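PDB 2QZC: transcriptional activator TenA-1 from Sulfolobus solfataricus P2, which probably acts as a TenA-like thiaminase, cleaving thiamin or related compounds, and has the all-helical heme oxygenase-like fold. Local coordinates for residues A[133-138]-A[173-178]; A[57-62]-A[73-78]. All coordinates share one frame; numbering follows the deposited sequence.

Contact 1 of 2, residues A[133-138]-A[173-178]; sequences AWTPCM and EAILYA
Inside the helical bundle of the heme oxygenase-like fold, Ile175 of helix 166-179 plugs into helix 127-148 between Trp134, Thr135 and Met138. The segments run nearly antiparallel, at 154°, their axes 11.2 Å apart. Ile175 CD1 does most of the touching. This methyl lies 3.6 Å from Trp134 CH2 and makes an off-centre CH-pi contact with the six-membered ring, 30° from the ring normal; Ile175 CG1 follows behind, near Trp134 CZ3. The indole reaches this place because its CG stands anti to the backbone N (chi1 -173°). Met138, here selenomethionine, bends at chi2 and chi3, bringing its CE to 3.8 Å from Ile175 CD1, while its CG rests 3.4 Å above the plane of the Trp134 ring. At the other flank Ile175 CG2 comes within 4.3 Å of Thr135 OG1, whose hydrogen bond goes to Leu131 O. Were Trp134 an alanine, Ile175 CD1 would probably face a gap and Met138 CG would lose the ring it rests on. Beyond the contact, Trp134 stacks on Phe130 and also packs against helices 38-63, at Met55, and 68-78; Pro136 and Cys137 lean on helix 186-208.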
ATOM      1  N   ALA A 133     -13.565  -0.728  10.737  1.00 14.37           N
ATOM      2  CA  ALA A 133     -13.299  -2.102  11.169  1.00 13.78           C
ATOM      3  C   ALA A 133     -11.901  -2.322  11.704  1.00 14.31           C
ATOM      4  O   ALA A 133     -11.684  -3.199  12.525  1.00 14.55           O
ATOM      5  CB  ALA A 133     -13.567  -3.057  10.009  1.00 15.44           C
ATOM      6  N   TRP A 134     -10.943  -1.558  11.200  1.00 14.32           N
ATOM      7  CA  TRP A 134      -9.528  -1.658  11.526  1.00 14.41           C
ATOM      8  C   TRP A 134      -9.128  -0.882  12.781  1.00 13.93           C
ATOM      9  O   TRP A 134      -8.124  -1.192  13.411  1.00 14.97           O
ATOM     10  CB  TRP A 134      -8.759  -1.099  10.305  1.00 14.98           C
ATOM     11  CG  TRP A 134      -7.288  -1.234  10.302  1.00 14.28           C
ATOM     12  CD1 TRP A 134      -6.560  -2.303  10.715  1.00 16.08           C
ATOM     13  CD2 TRP A 134      -6.342  -0.265   9.819  1.00 16.22           C
ATOM     14  NE1 TRP A 134      -5.219  -2.074  10.484  1.00 17.04           N
ATOM     15  CE2 TRP A 134      -5.047  -0.838   9.941  1.00 16.27           C
ATOM     16  CE3 TRP A 134      -6.473   1.012   9.270  1.00 17.01           C
ATOM     17  CZ2 TRP A 134      -3.859  -0.126   9.587  1.00 15.95           C
ATOM     18  CZ3 TRP A 134      -5.307   1.708   8.887  1.00 17.00           C
ATOM     19  CH2 TRP A 134      -4.041   1.124   9.041  1.00 16.98           C
ATOM     20  N   THR A 135      -9.925   0.108  13.180  1.00 14.94           N
ATOM     21  CA  THR A 135      -9.554   1.005  14.287  1.00 15.23           C
ATOM     22  C   THR A 135      -9.418   0.300  15.632  1.00 15.76           C
ATOM     23  O   THR A 135      -8.463   0.579  16.329  1.00 17.07           O
ATOM     24  CB  THR A 135     -10.488   2.212  14.327  1.00 16.19           C
ATOM     25  OG1 THR A 135     -10.293   2.950  13.115  1.00 16.06           O
ATOM     26  CG2 THR A 135     -10.126   3.129  15.505  1.00 16.87           C
ATOM     27  N   PRO A 136     -10.319  -0.659  15.990  1.00 14.50           N
ATOM     28  CA  PRO A 136     -10.118  -1.317  17.302  1.00 15.41           C
ATOM     29  C   PRO A 136      -8.764  -1.989  17.495  1.00 15.20           C
ATOM     30  O   PRO A 136      -8.121  -1.813  18.540  1.00 15.83           O
ATOM     31  CB  PRO A 136     -11.282  -2.310  17.346  1.00 15.97           C
ATOM     32  CG  PRO A 136     -12.365  -1.595  16.556  1.00 14.85           C
ATOM     33  CD  PRO A 136     -11.624  -1.030  15.400  1.00 15.48           C
ATOM     34  N   CYS A 137      -8.289  -2.718  16.491  1.00 14.62           N
ATOM     35  CA  CYS A 137      -6.998  -3.355  16.549  0.50 16.02           C
ATOM     36  C   CYS A 137      -5.869  -2.333  16.736  1.00 17.02           C
ATOM     37  O   CYS A 137      -5.030  -2.459  17.623  1.00 18.74           O
ATOM     38  CB  CYS A 137      -6.798  -4.110  15.250  0.50 17.23           C
ATOM     39  SG  CYS A 137      -5.207  -4.711  15.059  0.50 18.87           S
HETATM   40  N   MSE A 138      -5.904  -1.285  15.926  1.00 15.51           N
HETATM   41  CA  MSE A 138      -4.799  -0.321  15.937  1.00 14.87           C
HETATM   42  C   MSE A 138      -4.801   0.558  17.157  1.00 15.80           C
HETATM   43  O   MSE A 138      -3.803   0.633  17.895  1.00 15.18           O
HETATM   44  CB  MSE A 138      -4.846   0.513  14.657  1.00 16.49           C
HETATM   45  CG  MSE A 138      -4.687  -0.303  13.377  1.00 16.49           C
HETATM   46 SE   MSE A 138      -3.015  -1.342  13.204  0.75 17.06          SE
HETATM   47  CE  MSE A 138      -1.780   0.093  13.261  1.00 20.04           C
ATOM     48  N   GLU A 173      -1.900   8.402  14.965  1.00 18.96           N
ATOM     49  CA  GLU A 173      -2.309   9.749  14.586  1.00 20.57           C
ATOM     50  C   GLU A 173      -2.747   9.853  13.128  1.00 17.84           C
ATOM     51  O   GLU A 173      -3.745  10.500  12.850  1.00 18.59           O
ATOM     52  CB  GLU A 173      -1.186  10.755  14.879  1.00 19.63           C
ATOM     53  CG  GLU A 173      -0.988  10.975  16.357  1.00 23.87           C
ATOM     54  CD  GLU A 173       0.261  11.783  16.733  1.00 28.75           C
ATOM     55  OE1 GLU A 173       1.081  12.129  15.848  1.00 29.88           O
ATOM     56  OE2 GLU A 173       0.410  12.014  17.947  1.00 38.65           O
ATOM     57  N   ALA A 174      -2.015   9.199  12.217  1.00 17.63           N
ATOM     58  CA  ALA A 174      -2.369   9.211  10.794  1.00 16.59           C
ATOM     59  C   ALA A 174      -3.729   8.506  10.545  1.00 16.19           C
ATOM     60  O   ALA A 174      -4.538   8.955   9.736  1.00 18.38           O
ATOM     61  CB  ALA A 174      -1.265   8.575   9.960  1.00 17.44           C
ATOM     62  N   ILE A 175      -3.963   7.402  11.264  1.00 17.34           N
ATOM     63  CA  ILE A 175      -5.228   6.663  11.161  1.00 16.47           C
ATOM     64  C   ILE A 175      -6.387   7.517  11.663  1.00 18.65           C
ATOM     65  O   ILE A 175      -7.427   7.592  11.011  1.00 19.24           O
ATOM     66  CB  ILE A 175      -5.111   5.308  11.911  1.00 16.91           C
ATOM     67  CG1 ILE A 175      -4.110   4.395  11.178  1.00 18.36           C
ATOM     68  CG2 ILE A 175      -6.531   4.642  12.071  1.00 20.23           C
ATOM     69  CD1 ILE A 175      -3.610   3.191  12.011  1.00 19.49           C
ATOM     70  N   LEU A 176      -6.187   8.200  12.791  1.00 18.23           N
ATOM     71  CA  LEU A 176      -7.228   9.058  13.366  1.00 19.43           C
ATOM     72  C   LEU A 176      -7.515  10.266  12.472  1.00 20.90           C
ATOM     73  O   LEU A 176      -8.664  10.675  12.403  1.00 20.12           O
ATOM     74  CB  LEU A 176      -6.923   9.458  14.814  1.00 21.58           C
ATOM     75  CG  LEU A 176      -6.921   8.319  15.863  1.00 23.09           C
ATOM     76  CD1 LEU A 176      -6.687   8.841  17.276  1.00 29.03           C
ATOM     77  CD2 LEU A 176      -8.219   7.467  15.844  1.00 27.80           C
ATOM     78  N   TYR A 177      -6.490  10.839  11.808  1.00 19.92           N
ATOM     79  CA  TYR A 177      -6.683  11.936  10.844  0.50 20.52           C
ATOM     80  C   TYR A 177      -7.627  11.466   9.709  1.00 21.02           C
ATOM     81  O   TYR A 177      -8.536  12.187   9.275  1.00 20.48           O
ATOM     82  CB  TYR A 177      -5.296  12.382  10.339  0.50 21.48           C
ATOM     83  CG  TYR A 177      -5.234  13.549   9.374  0.50 24.67           C
ATOM     84  CD1 TYR A 177      -5.816  14.784   9.693  0.50 28.87           C
ATOM     85  CD2 TYR A 177      -4.505  13.453   8.177  0.50 22.87           C
ATOM     86  CE1 TYR A 177      -5.738  15.874   8.798  0.50 26.94           C
ATOM     87  CE2 TYR A 177      -4.399  14.548   7.284  0.50 26.89           C
ATOM     88  CZ  TYR A 177      -5.021  15.745   7.605  0.50 28.01           C
ATOM     89  OH  TYR A 177      -4.928  16.810   6.734  0.50 31.43           O
ATOM     90  N   ALA A 178      -7.413  10.238   9.227  1.00 19.53           N
ATOM     91  CA  ALA A 178      -8.288   9.660   8.195  1.00 17.82           C
ATOM     92  C   ALA A 178      -9.694   9.364   8.750  1.00 18.18           C
ATOM     93  O   ALA A 178     -10.686   9.611   8.094  1.00 18.95           O
ATOM     94  CB  ALA A 178      -7.697   8.375   7.632  1.00 18.09           C
TER

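Contact 2 of 2, residues A[57-62]-A[73-78]; sequences RALLIA and KILNLV
Leu59 and Val78 meet tip to tip between two helices that follow one another in the chain, and here the packing of the pair is closest. Leu59 CD2 sits 4.1 Å from Val78 CG2 and 4.2 Å from Val78 CG1, so one methyl of the leucine faces both branches of the valine. With chi1 at 173°, Leu59 swings CG beside its carbonyl carbon and away from N, which carries CD2 out to the valine; its bond from the backbone already points at the facing helix. The neighbouring part is slightly wider spaced. Leu75 reaches in with CD2, which lies 4.3 Å from Leu60 CD2 and 4.4 Å from Leu59 CG; neither Leu60 nor Leu75 starts out aimed at the other helix, and only the ends of the two chains lean together. With axes 11.8 Å apart, the helices are joined across these segments by apolar side-chain contacts of leucine and valine, burying 165 Å² in total.

Around this apolar seam the surroundings differ sharply. On the inward side Ala58 and Ala62 pack on Phe130 of helix 127-148, whereas Leu60 and Leu75 also face the second subunit, Leu60 packing on Ser63 and Leu75 on Leu60 of that chain. Val78, by contrast, stays partly exposed. Beyond the contact, polar groups tie the helices to their surroundings: Arg57 NH2 forms a salt bridge with Glu53, and Arg57 NH1 and Asn76 ND2 hydrogen-bond to backbone carbonyls of the second subunit. The whole is an antiparallel helical hairpin, made by helices 38-63 and 68-78 joined by a short connection, with one edge of its leucine seam built into the dimer interface.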
ATOM      1  N   ARG A  57      -2.784  -6.959   3.902  1.00 14.10           N
ATOM      2  CA  ARG A  57      -3.393  -7.138   2.583  1.00 14.11           C
ATOM      3  C   ARG A  57      -4.724  -6.408   2.461  1.00 13.70           C
ATOM      4  O   ARG A  57      -5.036  -5.749   1.439  1.00 13.52           O
ATOM      5  CB  ARG A  57      -3.506  -8.614   2.242  1.00 15.00           C
ATOM      6  CG  ARG A  57      -2.138  -9.280   2.061  1.00 13.04           C
ATOM      7  CD  ARG A  57      -2.346 -10.760   1.763  1.00 14.44           C
ATOM      8  NE  ARG A  57      -1.089 -11.510   1.646  1.00 14.88           N
ATOM      9  CZ  ARG A  57      -0.318 -11.546   0.554  1.00 18.84           C
ATOM     10  NH1 ARG A  57      -0.652 -10.891  -0.518  1.00 17.65           N
ATOM     11  NH2 ARG A  57       0.794 -12.272   0.526  1.00 18.97           N
ATOM     12  N   ALA A  58      -5.541  -6.506   3.503  1.00 12.93           N
ATOM     13  CA  ALA A  58      -6.831  -5.795   3.540  1.00 13.01           C
ATOM     14  C   ALA A  58      -6.643  -4.273   3.501  1.00 14.44           C
ATOM     15  O   ALA A  58      -7.329  -3.586   2.746  1.00 14.15           O
ATOM     16  CB  ALA A  58      -7.608  -6.243   4.799  1.00 14.11           C
ATOM     17  N   LEU A  59      -5.666  -3.773   4.241  1.00 14.78           N
ATOM     18  CA  LEU A  59      -5.321  -2.326   4.191  1.00 13.58           C
ATOM     19  C   LEU A  59      -4.972  -1.885   2.770  1.00 14.58           C
ATOM     20  O   LEU A  59      -5.422  -0.836   2.305  1.00 15.71           O
ATOM     21  CB  LEU A  59      -4.143  -1.987   5.109  1.00 15.67           C
ATOM     22  CG  LEU A  59      -3.538  -0.572   5.055  1.00 15.86           C
ATOM     23  CD1 LEU A  59      -4.622   0.447   5.361  1.00 16.67           C
ATOM     24  CD2 LEU A  59      -2.342  -0.510   5.990  1.00 16.94           C
ATOM     25  N   LEU A  60      -4.184  -2.721   2.088  1.00 14.19           N
ATOM     26  CA  LEU A  60      -3.786  -2.360   0.702  1.00 15.25           C
ATOM     27  C   LEU A  60      -5.004  -2.251  -0.234  1.00 15.93           C
ATOM     28  O   LEU A  60      -5.172  -1.227  -0.935  1.00 16.70           O
ATOM     29  CB  LEU A  60      -2.769  -3.352   0.165  1.00 15.54           C
ATOM     30  CG  LEU A  60      -1.392  -3.293   0.820  1.00 16.22           C
ATOM     31  CD1 LEU A  60      -0.558  -4.572   0.498  1.00 16.78           C
ATOM     32  CD2 LEU A  60      -0.664  -1.990   0.382  1.00 18.27           C
ATOM     33  N   ILE A  61      -5.922  -3.231  -0.190  1.00 14.80           N
ATOM     34  CA  ILE A  61      -7.165  -3.207  -0.985  1.00 16.46           C
ATOM     35  C   ILE A  61      -7.973  -1.980  -0.625  1.00 15.71           C
ATOM     36  O   ILE A  61      -8.457  -1.248  -1.503  1.00 16.24           O
ATOM     37  CB  ILE A  61      -8.115  -4.464  -0.674  1.00 19.17           C
ATOM     38  CG1 ILE A  61      -7.480  -5.782  -1.049  1.00 25.33           C
ATOM     39  CG2 ILE A  61      -9.473  -4.310  -1.426  1.00 21.58           C
ATOM     40  CD1 ILE A  61      -8.164  -7.005  -0.429  1.00 23.89           C
ATOM     41  N   ALA A  62      -8.174  -1.757   0.656  1.00 12.62           N
ATOM     42  CA  ALA A  62      -9.041  -0.660   1.120  1.00 14.83           C
ATOM     43  C   ALA A  62      -8.462   0.706   0.765  1.00 17.11           C
ATOM     44  O   ALA A  62      -9.211   1.613   0.328  1.00 15.72           O
ATOM     45  CB  ALA A  62      -9.253  -0.743   2.634  1.00 15.25           C
ATOM     46  N   LYS A  73      -0.329   9.144   3.753  1.00 21.42           N
ATOM     47  CA  LYS A  73       0.247   9.412   5.089  0.50 21.85           C
ATOM     48  C   LYS A  73       0.334   8.106   5.904  1.00 20.05           C
ATOM     49  O   LYS A  73       1.337   7.800   6.543  1.00 21.92           O
ATOM     50  CB  LYS A  73      -0.605  10.436   5.851  0.50 22.83           C
ATOM     51  CG  LYS A  73       0.003  10.973   7.151  0.50 25.15           C
ATOM     52  CD  LYS A  73      -1.017  11.817   7.911  0.50 27.80           C
ATOM     53  CE  LYS A  73      -0.406  12.485   9.138  0.50 34.03           C
ATOM     54  NZ  LYS A  73       0.610  13.527   8.764  0.50 37.81           N
ATOM     55  N   ILE A  74      -0.748   7.334   5.877  1.00 20.19           N
ATOM     56  CA  ILE A  74      -0.780   6.055   6.605  1.00 18.51           C
ATOM     57  C   ILE A  74       0.202   5.038   6.009  1.00 18.19           C
ATOM     58  O   ILE A  74       0.947   4.415   6.736  1.00 19.34           O
ATOM     59  CB  ILE A  74      -2.242   5.460   6.610  1.00 17.88           C
ATOM     60  CG1 ILE A  74      -3.202   6.335   7.429  1.00 20.11           C
ATOM     61  CG2 ILE A  74      -2.255   3.976   7.142  1.00 18.44           C
ATOM     62  CD1 ILE A  74      -4.689   6.024   7.217  1.00 19.55           C
ATOM     63  N   LEU A  75       0.180   4.881   4.691  1.00 18.47           N
ATOM     64  CA  LEU A  75       1.048   3.910   3.987  1.00 19.41           C
ATOM     65  C   LEU A  75       2.533   4.217   4.163  1.00 22.55           C
ATOM     66  O   LEU A  75       3.328   3.292   4.275  1.00 22.58           O
ATOM     67  CB  LEU A  75       0.676   3.779   2.519  1.00 20.53           C
ATOM     68  CG  LEU A  75      -0.725   3.208   2.208  1.00 21.04           C
ATOM     69  CD1 LEU A  75      -1.149   3.523   0.787  1.00 25.15           C
ATOM     70  CD2 LEU A  75      -0.774   1.716   2.483  1.00 23.03           C
ATOM     71  N   ASN A  76       2.886   5.505   4.175  1.00 22.27           N
ATOM     72  CA  ASN A  76       4.272   5.915   4.423  0.50 22.87           C
ATOM     73  C   ASN A  76       4.768   5.373   5.762  1.00 23.71           C
ATOM     74  O   ASN A  76       5.915   4.915   5.866  1.00 28.09           O
ATOM     75  CB  ASN A  76       4.396   7.434   4.420  0.50 23.08           C
ATOM     76  CG  ASN A  76       5.779   7.907   4.830  0.50 22.30           C
ATOM     77  OD1 ASN A  76       5.954   8.450   5.918  0.50 28.71           O
ATOM     78  ND2 ASN A  76       6.776   7.616   4.007  0.50 26.45           N
ATOM     79  N   LEU A  77       3.911   5.437   6.781  1.00 20.79           N
ATOM     80  CA  LEU A  77       4.241   4.948   8.125  1.00 20.41           C
ATOM     81  C   LEU A  77       4.225   3.434   8.259  1.00 22.70           C
ATOM     82  O   LEU A  77       5.076   2.865   8.937  1.00 24.38           O
ATOM     83  CB  LEU A  77       3.345   5.627   9.177  1.00 22.15           C
ATOM     84  CG  LEU A  77       3.515   7.151   9.256  1.00 22.45           C
ATOM     85  CD1 LEU A  77       2.540   7.812  10.214  1.00 22.62           C
ATOM     86  CD2 LEU A  77       4.947   7.536   9.650  1.00 30.62           C
ATOM     87  N   VAL A  78       3.257   2.791   7.624  1.00 21.91           N
ATOM     88  CA  VAL A  78       3.131   1.336   7.682  1.00 21.96           C
ATOM     89  C   VAL A  78       4.262   0.634   6.941  1.00 25.21           C
ATOM     90  O   VAL A  78       4.823  -0.329   7.466  1.00 25.60           O
ATOM     91  CB  VAL A  78       1.753   0.874   7.184  1.00 20.70           C
ATOM     92  CG1 VAL A  78       1.706  -0.674   6.989  1.00 22.58           C
ATOM     93  CG2 VAL A  78       0.662   1.368   8.131  1.00 21.18           C
TER

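Both contacts are buried antiparallel helix pairs, crossing at the same 154°, yet they hold different elements: contact 1 joins helices 127-148 and 166-179, contact 2 helices 38-63 and 68-78. Contact 1 lies deeper, about 10 Å between its centre and that of the chain against about 14 Å for contact 2, and is wholly within one subunit. It sets an isoleucine against an indole and a selenomethionine chain, beside a bound glycerol; contact 2 relies on branched aliphatic chains and borders the second subunit. The two pairs form one continuous core: Trp134 CH2 packs 3.8 Å from Leu59 CD1, and Ile74 nestles against Ala174 and Ala178.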